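Local coordinates for protein dihydrodipicolinate synthase (Agrobacterium tumefaciens, PDB 3B4U) that probably catalyses the condensation of pyruvate with aspartate semialdehyde in lysine biosynthesis, as a lyase of the dihydrodipicolinate synthase family, at residues T77-D82 against R100-A105; I136-I141 against G163-V168; G6-L11 against S40-G45; D82-A87 against S123-K128; G117-F122 against G155-A160. All blocks are in the same frame, centred on the assembly; numbering follows the deposited sequence.

Contact 1. Residues T77-D82 against R100-A105. With MG (magnesium ion), chain C.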
# COMPACT_ATOMS: atom_id res chain seq x y z
N THR B 77 -17.51 -2.63 2.93
CA THR B 77 -16.34 -2.98 2.13
C THR B 77 -15.12 -2.19 2.55
O THR B 77 -15.15 -0.94 2.55
CB THR B 77 -16.59 -2.78 0.64
OG1 THR B 77 -16.93 -1.43 0.37
CG2 THR B 77 -17.72 -3.65 0.16
N GLY B 78 -14.03 -2.87 2.84
CA GLY B 78 -12.74 -2.22 3.06
C GLY B 78 -12.14 -1.73 1.77
O GLY B 78 -12.23 -2.40 0.74
N VAL B 79 -11.55 -0.56 1.83
CA VAL B 79 -10.83 0.08 0.72
C VAL B 79 -9.49 0.49 1.30
O VAL B 79 -9.42 1.28 2.21
CB VAL B 79 -11.61 1.27 0.13
CG1 VAL B 79 -10.79 1.99 -0.92
CG2 VAL B 79 -12.93 0.77 -0.51
N LEU B 80 -8.43 -0.12 0.77
CA LEU B 80 -7.09 -0.15 1.35
C LEU B 80 -6.05 0.21 0.32
O LEU B 80 -5.00 -0.40 0.24
CB LEU B 80 -6.79 -1.53 1.93
CG LEU B 80 -7.80 -2.14 2.91
CD1 LEU B 80 -7.35 -3.54 3.35
CD2 LEU B 80 -8.03 -1.24 4.14
N VAL B 81 -6.33 1.20 -0.51
CA VAL B 81 -5.47 1.57 -1.66
C VAL B 81 -4.83 2.94 -1.46
O VAL B 81 -5.06 3.65 -0.45
CB VAL B 81 -6.24 1.50 -2.98
CG1 VAL B 81 -6.68 0.05 -3.22
CG2 VAL B 81 -7.41 2.45 -2.96
N ASP B 82 -3.97 3.30 -2.39
CA ASP B 82 -3.10 4.45 -2.18
C ASP B 82 -3.38 5.63 -3.09
O ASP B 82 -2.84 6.71 -2.86
CB ASP B 82 -1.64 4.03 -2.26
CG ASP B 82 -1.38 2.83 -1.38
OD1 ASP B 82 -1.86 2.87 -0.22
OD2 ASP B 82 -0.75 1.86 -1.85
N ARG B 100 -23.53 -0.86 3.25
CA ARG B 100 -23.81 -0.07 4.44
C ARG B 100 -22.80 1.05 4.64
O ARG B 100 -23.14 2.17 5.01
CB ARG B 100 -23.78 -0.99 5.68
CG ARG B 100 -24.43 -0.34 6.86
CD ARG B 100 -24.06 -0.93 8.20
NE ARG B 100 -24.86 -0.35 9.30
CZ ARG B 100 -24.69 0.85 9.87
NH1 ARG B 100 -23.74 1.68 9.52
NH2 ARG B 100 -25.51 1.23 10.84
N ASN B 101 -21.53 0.71 4.42
CA ASN B 101 -20.43 1.62 4.67
C ASN B 101 -19.25 1.21 3.83
O ASN B 101 -19.13 0.06 3.38
CB ASN B 101 -19.93 1.55 6.16
CG ASN B 101 -20.90 2.08 7.16
OD1 ASN B 101 -20.98 3.32 7.39
ND2 ASN B 101 -21.61 1.20 7.78
N ILE B 102 -18.33 2.17 3.66
CA ILE B 102 -16.97 1.91 3.26
C ILE B 102 -16.08 2.01 4.50
O ILE B 102 -16.22 2.94 5.27
CB ILE B 102 -16.49 2.96 2.24
CG1 ILE B 102 -17.46 3.08 1.05
CG2 ILE B 102 -15.06 2.64 1.75
CD1 ILE B 102 -17.71 1.79 0.31
N LEU B 103 -15.15 1.07 4.67
CA LEU B 103 -14.08 1.18 5.66
C LEU B 103 -12.86 1.64 4.89
O LEU B 103 -12.25 0.84 4.18
CB LEU B 103 -13.86 -0.15 6.35
CG LEU B 103 -12.70 -0.16 7.34
CD1 LEU B 103 -12.95 0.80 8.51
CD2 LEU B 103 -12.43 -1.58 7.85
N LEU B 104 -12.56 2.92 4.98
CA LEU B 104 -11.56 3.55 4.13
C LEU B 104 -10.28 3.84 4.88
O LEU B 104 -10.23 4.69 5.77
CB LEU B 104 -12.12 4.84 3.54
CG LEU B 104 -11.22 5.59 2.57
CD1 LEU B 104 -10.90 4.78 1.31
CD2 LEU B 104 -11.86 6.93 2.20
N ALA B 105 -9.22 3.14 4.49
CA ALA B 105 -7.91 3.42 5.02
C ALA B 105 -7.32 4.65 4.34
O ALA B 105 -7.58 4.90 3.18
CB ALA B 105 -6.96 2.23 4.83
MG MG C . -0.79 -0.16 -1.22
O HOH W 1 -2.33 0.27 0.05
O HOH W 2 -7.68 3.57 0.61
O HOH W 3 0.44 0.08 0.44
O HOH W 4 -2.05 -0.40 -2.87
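Four backbone hydrogen bonds zip strand 75-79 to strand 101-104 in parallel register, T77 facing I102, G78 facing L103 and V79 facing L104. T77 uses both of its main-chain groups: its N gives to N101 O at 3.2 Å, and its O receives L103 N at 2.9 Å from a donor 43° out of the carbonyl plane. V79, two residues on, does the same, N to L103 O at 2.8 Å and then O to A105 N at 2.9 Å, the last almost straight along the C=O axis. The T77 hydroxyl fares differently. Set between the backbone N and carbonyl carbon (chi1 60°), OG1 lies against the methyl I102 CD1 at 3.3 Å and is buried without a polar partner. Along the same face V79 spreads its methyls, CG2 toward I102 CG2 and CG1 onto L104 CD1 at 3.6 Å. Past the strand ends, water takes over: one molecule joins V81 O to A105 O, and a second, a magnesium ligand, is bonded to L80 O and D82 OD1. D82 OD2 lies 2.1 Å from the ion, which OD2 of D82 of the second subunit also binds, so the metal lies at the dimer interface; D82 OD1 also takes S108 N. This is a beta-alpha-beta crossover of a TIM barrel: T77 and I102 pack under helix 84-96, which joins the two strands, L103 reaches Y139 and K169 on the inner face, and strands 40-43 and 136-140 flank the pair on either side.

Contact 2. Residues I136-I141 against G163-V168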
# COMPACT_ATOMS: atom_id res chain seq x y z
N ILE B 136 -18.86 6.76 5.05
CA ILE B 136 -17.45 6.41 5.10
C ILE B 136 -16.98 6.35 6.55
O ILE B 136 -17.14 7.33 7.30
CB ILE B 136 -16.59 7.45 4.37
CG1 ILE B 136 -17.09 7.74 2.95
CG2 ILE B 136 -15.14 7.03 4.36
CD1 ILE B 136 -17.09 6.63 2.08
N LEU B 137 -16.42 5.20 6.90
CA LEU B 137 -15.77 4.99 8.18
C LEU B 137 -14.28 5.07 7.94
O LEU B 137 -13.71 4.26 7.20
CB LEU B 137 -16.09 3.59 8.72
CG LEU B 137 -17.59 3.29 8.83
CD1 LEU B 137 -17.79 1.80 9.15
CD2 LEU B 137 -18.26 4.18 9.86
N VAL B 138 -13.58 6.07 8.49
CA VAL B 138 -12.15 6.18 8.26
C VAL B 138 -11.40 5.24 9.20
O VAL B 138 -11.75 5.09 10.37
CB VAL B 138 -11.68 7.65 8.34
CG1 VAL B 138 -12.33 8.45 7.21
CG2 VAL B 138 -11.92 8.27 9.69
N TYR B 139 -10.36 4.62 8.66
CA TYR B 139 -9.73 3.46 9.34
C TYR B 139 -8.38 3.86 9.93
O TYR B 139 -7.43 4.15 9.21
CB TYR B 139 -9.56 2.34 8.31
CG TYR B 139 -9.22 0.97 8.81
CD1 TYR B 139 -9.26 0.60 10.16
CD2 TYR B 139 -8.86 -0.01 7.89
CE1 TYR B 139 -8.98 -0.72 10.54
CE2 TYR B 139 -8.62 -1.32 8.26
CZ TYR B 139 -8.69 -1.66 9.59
OH TYR B 139 -8.38 -2.96 9.94
N ASN B 140 -8.34 3.90 11.26
CA ASN B 140 -7.15 4.25 12.01
C ASN B 140 -6.47 2.99 12.53
O ASN B 140 -6.84 2.46 13.58
CB ASN B 140 -7.53 5.17 13.18
CG ASN B 140 -6.32 5.69 13.91
OD1 ASN B 140 -5.38 6.15 13.28
ND2 ASN B 140 -6.34 5.66 15.24
N ILE B 141 -5.49 2.52 11.79
CA ILE B 141 -4.77 1.29 12.14
C ILE B 141 -3.27 1.51 11.92
O ILE B 141 -2.62 0.88 11.07
CB ILE B 141 -5.37 0.06 11.44
CG1 ILE B 141 -4.72 -1.22 12.00
CG2 ILE B 141 -5.33 0.14 9.91
CD1 ILE B 141 -5.42 -2.49 11.59
N GLY B 163 -22.31 13.60 7.01
CA GLY B 163 -22.99 12.54 6.27
C GLY B 163 -22.11 11.72 5.35
O GLY B 163 -22.56 10.66 4.85
N ILE B 164 -20.90 12.21 5.05
CA ILE B 164 -19.95 11.46 4.25
C ILE B 164 -19.02 10.73 5.22
O ILE B 164 -18.92 9.51 5.18
CB ILE B 164 -19.20 12.34 3.25
CG1 ILE B 164 -20.19 12.96 2.22
CG2 ILE B 164 -18.13 11.50 2.55
CD1 ILE B 164 -19.55 14.09 1.46
N VAL B 165 -18.35 11.45 6.08
CA VAL B 165 -17.54 10.82 7.14
C VAL B 165 -18.47 10.58 8.33
O VAL B 165 -18.89 11.54 9.00
CB VAL B 165 -16.33 11.66 7.51
CG1 VAL B 165 -15.61 11.04 8.73
CG2 VAL B 165 -15.40 11.75 6.31
N THR B 166 -18.85 9.32 8.52
CA THR B 166 -19.85 8.95 9.48
C THR B 166 -19.30 8.18 10.68
O THR B 166 -20.04 7.89 11.61
CB THR B 166 -21.01 8.17 8.85
OG1 THR B 166 -20.49 6.94 8.33
CG2 THR B 166 -21.68 8.97 7.72
N GLY B 167 -18.01 7.86 10.67
CA GLY B 167 -17.46 7.11 11.76
C GLY B 167 -15.98 6.90 11.58
O GLY B 167 -15.37 7.32 10.60
N VAL B 168 -15.42 6.26 12.61
CA VAL B 168 -14.01 5.96 12.70
C VAL B 168 -13.87 4.54 13.21
O VAL B 168 -14.46 4.21 14.24
CB VAL B 168 -13.28 6.90 13.69
CG1 VAL B 168 -11.76 6.57 13.73
CG2 VAL B 168 -13.47 8.36 13.33
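Adjacent parallel strands of the TIM barrel, 136-140 and 165-170, meet here across a beta bulge. I136 pairs with V165, but L137 pairs with G167, so T166 is the extra residue on the second strand. The I136 amide points nearly along the C=O axis of I164 O at 2.8 Å, and I136 O takes T166 N in its carbonyl plane at 2.9 Å. Beyond the bulge V138 N reaches G167 O at 3.0 Å, from 36° above that carbonyl's plane. Valines and isoleucines fill the face that looks out to the helices: I136 CG1 lies alongside I164 CG2, and V138 crosses V168 obliquely, CG2 to CG2 at 4.0 Å. F126 and F122 of helix 115-129 cover this face. Toward the barrel interior, the Y139 hydroxyl shares a hydrogen bond with T46 OG1. N140 has its own polar partners, OD1 with L149 N and ND2 with D170 OD1. On the same inward side as Y139, L137 folds its CG beside its own backbone N (chi1 -55°) and rests a methyl on the main chain of G167, CD2 3.6 Å from its CA.

Contact 3. Residues G6-L11 against S40-G45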
# COMPACT_ATOMS: atom_id res chain seq x y z
N GLY B 6 -23.18 -1.35 15.49
CA GLY B 6 -23.26 -2.68 16.07
C GLY B 6 -21.99 -3.49 15.86
O GLY B 6 -20.88 -2.97 15.91
N LEU B 7 -22.18 -4.78 15.64
CA LEU B 7 -21.08 -5.71 15.45
C LEU B 7 -20.98 -6.09 13.98
O LEU B 7 -21.94 -6.60 13.39
CB LEU B 7 -21.29 -6.99 16.29
CG LEU B 7 -20.21 -8.04 16.10
CD1 LEU B 7 -18.80 -7.49 16.42
CD2 LEU B 7 -20.51 -9.29 16.92
N SER B 8 -19.80 -5.90 13.41
CA SER B 8 -19.51 -6.39 12.08
C SER B 8 -18.36 -7.40 12.18
O SER B 8 -17.38 -7.11 12.84
CB SER B 8 -19.14 -5.22 11.18
OG SER B 8 -19.10 -5.61 9.81
N ALA B 9 -18.45 -8.55 11.50
CA ALA B 9 -17.30 -9.43 11.40
C ALA B 9 -16.29 -8.83 10.46
O ALA B 9 -16.65 -8.40 9.36
CB ALA B 9 -17.71 -10.79 10.89
N ALA B 10 -15.02 -8.80 10.86
CA ALA B 10 -13.93 -8.45 9.95
C ALA B 10 -13.67 -9.75 9.20
O ALA B 10 -12.82 -10.56 9.55
CB ALA B 10 -12.68 -7.99 10.75
N LEU B 11 -14.46 -10.00 8.15
CA LEU B 11 -14.65 -11.36 7.66
C LEU B 11 -13.36 -11.90 7.06
O LEU B 11 -12.72 -11.27 6.23
CB LEU B 11 -15.75 -11.38 6.58
CG LEU B 11 -16.39 -12.73 6.38
CD1 LEU B 11 -17.35 -13.07 7.51
CD2 LEU B 11 -17.07 -12.80 5.01
N SER B 40 -23.60 -6.95 10.54
CA SER B 40 -23.07 -6.84 9.19
C SER B 40 -21.81 -7.66 9.09
O SER B 40 -21.29 -8.15 10.09
CB SER B 40 -22.80 -5.37 8.83
OG SER B 40 -21.74 -4.84 9.60
N VAL B 41 -21.29 -7.75 7.87
CA VAL B 41 -19.97 -8.29 7.63
C VAL B 41 -19.17 -7.29 6.84
O VAL B 41 -19.66 -6.66 5.90
CB VAL B 41 -20.05 -9.68 6.91
CG1 VAL B 41 -20.70 -10.74 7.80
CG2 VAL B 41 -20.77 -9.61 5.54
N THR B 42 -17.90 -7.17 7.21
CA THR B 42 -16.96 -6.28 6.53
C THR B 42 -16.07 -7.17 5.66
O THR B 42 -15.37 -8.05 6.16
CB THR B 42 -16.11 -5.48 7.51
OG1 THR B 42 -16.97 -4.61 8.23
CG2 THR B 42 -15.08 -4.65 6.80
N LEU B 43 -16.15 -6.96 4.36
CA LEU B 43 -15.34 -7.68 3.39
C LEU B 43 -14.10 -6.90 3.04
O LEU B 43 -14.15 -5.67 2.95
CB LEU B 43 -16.15 -7.89 2.10
CG LEU B 43 -17.52 -8.51 2.27
CD1 LEU B 43 -18.13 -8.77 0.89
CD2 LEU B 43 -17.52 -9.75 3.17
N PHE B 44 -12.98 -7.58 2.83
CA PHE B 44 -11.78 -6.94 2.30
C PHE B 44 -11.16 -5.99 3.31
O PHE B 44 -10.49 -5.04 2.91
CB PHE B 44 -12.01 -6.22 0.93
CG PHE B 44 -13.03 -6.87 0.03
CD1 PHE B 44 -12.91 -8.17 -0.38
CD2 PHE B 44 -14.09 -6.11 -0.46
CE1 PHE B 44 -13.86 -8.72 -1.21
CE2 PHE B 44 -15.02 -6.70 -1.32
CZ PHE B 44 -14.89 -7.98 -1.66
N GLY B 45 -11.34 -6.24 4.61
CA GLY B 45 -10.58 -5.50 5.61
C GLY B 45 -9.25 -6.19 5.86
O GLY B 45 -8.86 -7.12 5.15
O HOH W 5 -13.04 -10.45 3.44
O HOH W 6 -12.65 -8.38 6.12
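The first beta-alpha-beta unit of the TIM barrel pairs strand 6-10 with strand 40-43, tightly through its middle and the L11 side chain, more loosely at the start and where water bridges the main chain past A10. One tight part faces the barrel interior, where three hydroxyls form a row. S8 OG, anti to its backbone N (chi1 -168°), sits between the other two, 2.8 Å from S40 OG and 2.8 Å from T42 OG1. Two bonds thus grip one oxygen from across the strand gap, and I210 of strand 208-211 packs beside S8 and T42. Beneath them the backbone is drawn in, T42 N meeting A9 O nearly along the C=O axis at 2.8 Å. On the outward face, L11 runs alongside L43, CD2 to CD2 at 3.6 Å, with its other methyl beside V41 CG1; helices 23-35 and 57-67 close over these leucines. The start of the pairing is slacker: S40 N reaches L7 O only weakly, at 3.3 Å. At the far end an inverse gamma turn centres on A10. L11 N still holds T42 O at 2.9 Å, but two waters bridge from L11 O. One links it to F44 N; the other gives its protons to L11 O and T42 O, and accepts from G45 N at 2.9 Å.

Contact 4. Residues D82-A87 against S123-K128. With MG (magnesium ion), chain C.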
# COMPACT_ATOMS: atom_id res chain seq x y z
N ASP B 82 -3.97 3.30 -2.39
CA ASP B 82 -3.10 4.45 -2.18
C ASP B 82 -3.38 5.63 -3.09
O ASP B 82 -2.84 6.71 -2.86
CB ASP B 82 -1.64 4.03 -2.26
CG ASP B 82 -1.38 2.83 -1.38
OD1 ASP B 82 -1.86 2.87 -0.22
OD2 ASP B 82 -0.75 1.86 -1.85
N SER B 83 -4.20 5.45 -4.11
CA SER B 83 -4.50 6.53 -5.03
C SER B 83 -5.92 7.00 -4.82
O SER B 83 -6.83 6.24 -4.45
CB SER B 83 -4.32 6.06 -6.49
OG SER B 83 -5.25 5.05 -6.82
N ILE B 84 -6.12 8.28 -5.12
CA ILE B 84 -7.43 8.89 -5.07
C ILE B 84 -8.37 8.17 -6.04
O ILE B 84 -9.52 7.88 -5.69
CB ILE B 84 -7.31 10.41 -5.41
CG1 ILE B 84 -6.59 11.14 -4.26
CG2 ILE B 84 -8.68 11.02 -5.71
CD1 ILE B 84 -5.94 12.45 -4.69
N GLU B 85 -7.91 7.94 -7.27
CA GLU B 85 -8.77 7.33 -8.29
C GLU B 85 -9.26 5.97 -7.87
O GLU B 85 -10.44 5.66 -7.97
CB GLU B 85 -8.00 7.24 -9.62
CG GLU B 85 -8.84 6.65 -10.73
CD GLU B 85 -8.15 6.76 -12.08
OE1 GLU B 85 -7.14 6.07 -12.30
OE2 GLU B 85 -8.62 7.57 -12.92
N ASP B 86 -8.36 5.13 -7.38
CA ASP B 86 -8.78 3.76 -7.04
C ASP B 86 -9.62 3.75 -5.76
O ASP B 86 -10.57 2.99 -5.67
CB ASP B 86 -7.59 2.84 -6.88
CG ASP B 86 -6.93 2.50 -8.16
OD1 ASP B 86 -7.11 3.19 -9.17
OD2 ASP B 86 -6.22 1.48 -8.17
N ALA B 87 -9.30 4.60 -4.79
CA ALA B 87 -10.11 4.64 -3.58
C ALA B 87 -11.51 5.12 -3.91
O ALA B 87 -12.50 4.57 -3.41
CB ALA B 87 -9.47 5.55 -2.53
N SER B 123 -10.49 14.50 1.07
CA SER B 123 -11.35 15.42 0.33
C SER B 123 -11.40 15.11 -1.15
O SER B 123 -12.46 15.12 -1.77
CB SER B 123 -10.85 16.85 0.51
OG SER B 123 -11.71 17.74 -0.19
N ALA B 124 -10.24 14.81 -1.75
CA ALA B 124 -10.19 14.49 -3.18
C ALA B 124 -10.92 13.19 -3.49
O ALA B 124 -11.61 13.09 -4.50
CB ALA B 124 -8.75 14.42 -3.64
N VAL B 125 -10.80 12.20 -2.61
CA VAL B 125 -11.55 10.95 -2.79
C VAL B 125 -13.05 11.22 -2.76
O VAL B 125 -13.77 10.76 -3.63
CB VAL B 125 -11.15 9.90 -1.71
CG1 VAL B 125 -12.08 8.68 -1.76
CG2 VAL B 125 -9.71 9.47 -1.92
N PHE B 126 -13.51 11.99 -1.79
CA PHE B 126 -14.94 12.26 -1.66
C PHE B 126 -15.46 13.04 -2.86
O PHE B 126 -16.55 12.73 -3.37
CB PHE B 126 -15.23 13.00 -0.35
CG PHE B 126 -14.78 12.28 0.89
CD1 PHE B 126 -14.59 10.88 0.93
CD2 PHE B 126 -14.49 13.00 2.02
CE1 PHE B 126 -14.12 10.27 2.05
CE2 PHE B 126 -14.03 12.39 3.15
CZ PHE B 126 -13.86 11.01 3.16
N SER B 127 -14.70 14.03 -3.33
CA SER B 127 -15.09 14.79 -4.52
C SER B 127 -15.21 13.88 -5.73
O SER B 127 -16.12 14.05 -6.55
CB SER B 127 -14.07 15.89 -4.80
OG SER B 127 -14.42 16.61 -5.97
N LYS B 128 -14.26 12.96 -5.89
CA LYS B 128 -14.26 12.05 -7.01
C LYS B 128 -15.41 11.05 -6.94
O LYS B 128 -16.03 10.73 -7.97
CB LYS B 128 -12.91 11.34 -7.08
CG LYS B 128 -12.76 10.47 -8.30
CD LYS B 128 -12.78 11.28 -9.58
CE LYS B 128 -12.37 10.43 -10.79
NZ LYS B 128 -12.26 11.28 -12.01
MG MG C . -0.79 -0.16 -1.22
O HOH W 1 -2.33 0.27 0.05
O HOH W 7 -9.33 10.08 -12.12
O HOH W 3 0.44 0.08 0.44
O HOH W 4 -2.05 -0.40 -2.87
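I84, V125 and K128 contribute most of this helix-to-helix contact, which contains no direct hydrogen bond. I84, in the first turn of helix 84-96, lays both arms of its side chain against helix 115-129. Its CD1 reaches over to A124 CB at 3.6 Å, while CG2, anti to the backbone N, rests 3.8 Å from A124 O. V125 comes from the other side and sets CG2 into the notch between two residues one turn apart, 3.9 Å from I84 CA and 4.0 Å from A87 CB. The helices come close, with the CA atoms of I84 and V125 5.1 Å apart, consistent with the small side chains of A87 and A124 beside them. K128 adds a fringe on the exposed side: its aliphatic base lies beside I84, and its amine, held weakly, shares a water with E85 OE2. The two charged groups do not meet, with E85 OE2 and K128 NZ 5.3 Å apart. E85 OE1 instead receives R56 N and E57 N of the second subunit. S83 caps helix 84-96, its OG accepting D86 N at 3.2 Å. The contact therefore joins neighbouring outer helices of the barrel, with W121 against I84 and A87 on one flank, and F126 turned toward strands 101-104, 136-140 and 165-170.

Contact 5. Residues G117-F122 against G155-A160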
# COMPACT_ATOMS: atom_id res chain seq x y z
N GLY B 117 -1.95 16.82 4.42
CA GLY B 117 -1.91 15.93 3.28
C GLY B 117 -3.04 14.92 3.29
O GLY B 117 -3.67 14.65 2.28
N LEU B 118 -3.30 14.36 4.46
CA LEU B 118 -4.40 13.40 4.60
C LEU B 118 -5.77 14.05 4.39
O LEU B 118 -6.62 13.49 3.72
CB LEU B 118 -4.33 12.74 5.97
CG LEU B 118 -3.15 11.80 6.15
CD1 LEU B 118 -3.04 11.40 7.59
CD2 LEU B 118 -3.27 10.53 5.24
N PHE B 119 -5.98 15.26 4.95
CA PHE B 119 -7.24 15.94 4.73
C PHE B 119 -7.49 16.12 3.24
O PHE B 119 -8.56 15.87 2.73
CB PHE B 119 -7.27 17.32 5.44
CG PHE B 119 -8.55 18.04 5.22
CD1 PHE B 119 -9.66 17.75 5.98
CD2 PHE B 119 -8.67 18.94 4.18
CE1 PHE B 119 -10.87 18.36 5.72
CE2 PHE B 119 -9.87 19.55 3.91
CZ PHE B 119 -10.97 19.25 4.67
N ALA B 120 -6.46 16.60 2.54
CA ALA B 120 -6.56 16.81 1.11
C ALA B 120 -6.84 15.52 0.36
O ALA B 120 -7.58 15.51 -0.61
CB ALA B 120 -5.28 17.47 0.59
N TRP B 121 -6.24 14.41 0.80
CA TRP B 121 -6.45 13.14 0.12
C TRP B 121 -7.91 12.68 0.29
O TRP B 121 -8.58 12.34 -0.68
CB TRP B 121 -5.54 12.06 0.71
CG TRP B 121 -5.56 10.78 -0.06
CD1 TRP B 121 -4.80 10.48 -1.14
CD2 TRP B 121 -6.36 9.62 0.21
NE1 TRP B 121 -5.07 9.20 -1.56
CE2 TRP B 121 -6.03 8.66 -0.76
CE3 TRP B 121 -7.30 9.31 1.18
CZ2 TRP B 121 -6.59 7.38 -0.76
CZ3 TRP B 121 -7.86 8.04 1.18
CH2 TRP B 121 -7.50 7.09 0.21
N PHE B 122 -8.40 12.67 1.54
CA PHE B 122 -9.78 12.27 1.76
C PHE B 122 -10.74 13.19 1.01
O PHE B 122 -11.68 12.73 0.39
CB PHE B 122 -10.10 12.26 3.26
CG PHE B 122 -9.56 11.07 4.02
CD1 PHE B 122 -10.09 9.80 3.81
CD2 PHE B 122 -8.53 11.22 4.91
CE1 PHE B 122 -9.60 8.71 4.50
CE2 PHE B 122 -8.05 10.13 5.60
CZ PHE B 122 -8.59 8.89 5.40
N GLY B 155 -11.84 15.56 13.30
CA GLY B 155 -12.70 16.74 13.45
C GLY B 155 -12.79 17.54 12.16
O GLY B 155 -13.85 18.00 11.81
N ARG B 156 -11.67 17.73 11.46
CA ARG B 156 -11.67 18.44 10.19
C ARG B 156 -12.52 17.72 9.17
O ARG B 156 -13.23 18.31 8.40
CB ARG B 156 -10.25 18.69 9.68
CG ARG B 156 -9.45 19.64 10.57
CD ARG B 156 -7.97 19.60 10.28
NE ARG B 156 -7.68 20.15 8.97
CZ ARG B 156 -6.46 20.16 8.42
NH1 ARG B 156 -5.46 19.53 9.00
NH2 ARG B 156 -6.25 20.76 7.27
N LEU B 157 -12.40 16.39 9.12
CA LEU B 157 -13.18 15.59 8.19
C LEU B 157 -14.68 15.66 8.50
O LEU B 157 -15.50 15.80 7.60
CB LEU B 157 -12.69 14.15 8.19
CG LEU B 157 -11.28 13.94 7.62
CD1 LEU B 157 -10.82 12.49 7.91
CD2 LEU B 157 -11.21 14.27 6.17
N LYS B 158 -15.02 15.51 9.77
CA LYS B 158 -16.42 15.57 10.19
C LYS B 158 -17.04 16.92 9.85
O LYS B 158 -18.16 16.99 9.38
CB LYS B 158 -16.51 15.30 11.68
CG LYS B 158 -17.90 15.22 12.22
CD LYS B 158 -17.92 14.94 13.71
CE LYS B 158 -17.87 16.22 14.56
NZ LYS B 158 -17.80 15.85 16.01
N ALA B 159 -16.30 17.99 10.11
CA ALA B 159 -16.80 19.36 9.86
C ALA B 159 -17.03 19.59 8.39
O ALA B 159 -18.02 20.20 8.01
CB ALA B 159 -15.83 20.38 10.44
N ALA B 160 -16.09 19.15 7.54
CA ALA B 160 -16.18 19.41 6.12
C ALA B 160 -17.15 18.48 5.41
O ALA B 160 -17.68 18.83 4.36
CB ALA B 160 -14.82 19.34 5.49
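F119 projects straight across the helix gap, CG anti to its backbone N, and brings its ring up to the last turns of helix 151-160, against R156, L157 and A160. The leading edge does much of the touching: CE1 comes 3.6 Å from R156 O, and CZ meets the methyl of A160, which lies in the plane of the ring, at 3.9 Å. L157 slides past in the opposite direction and brings CD2 to 3.8 Å from F119 CD1. The same methyl also touches F122, 3.7 Å from its CB, so one leucine branch is wedged between two phenylalanines a turn apart; the other branch, CD1, approaches F122 CD2 at 4.0 Å. R156 bends back at chi3 (68°), which carries its guanidinium beside the root of the F119 side chain. That group is within 9° of parallel to the ring but meets CB, not the ring face, NH2 lying 4.0 Å from F119 CB. A salt bridge from NH1 to D116 OD1, just before the first segment, fixes its position. Deeper in, F122 packs on V138 and L157 on V165, so aromatic and aliphatic side chains fill the space down to the strands. The segment axes pass 10.5 Å apart at 32°, two same-direction neighbours in the outer helical layer characteristic of a TIM barrel.

Overall arrangement
Contacts 3, 1 and 2 follow one another round the parallel sheet of the barrel. The centres of contacts 1 and 3 are about 11 Å apart, joined by G78 N to L43 O, and those of contacts 1 and 2 about 9 Å apart, joined through I102, L104 and L137. Contacts 4 and 5 form part of the helical layer outside, their centres about 12 Å apart, bridged by W121, from the contact 5 segment of the helix that both use. F126 ties contact 4 to contact 2, and F122 ties contact 5 to contacts 1 and 2. Contacts 1 and 4 share D82 and hence the interface magnesium, whereas the F122 side chain in contact 5 remains about 14 Å from the ion.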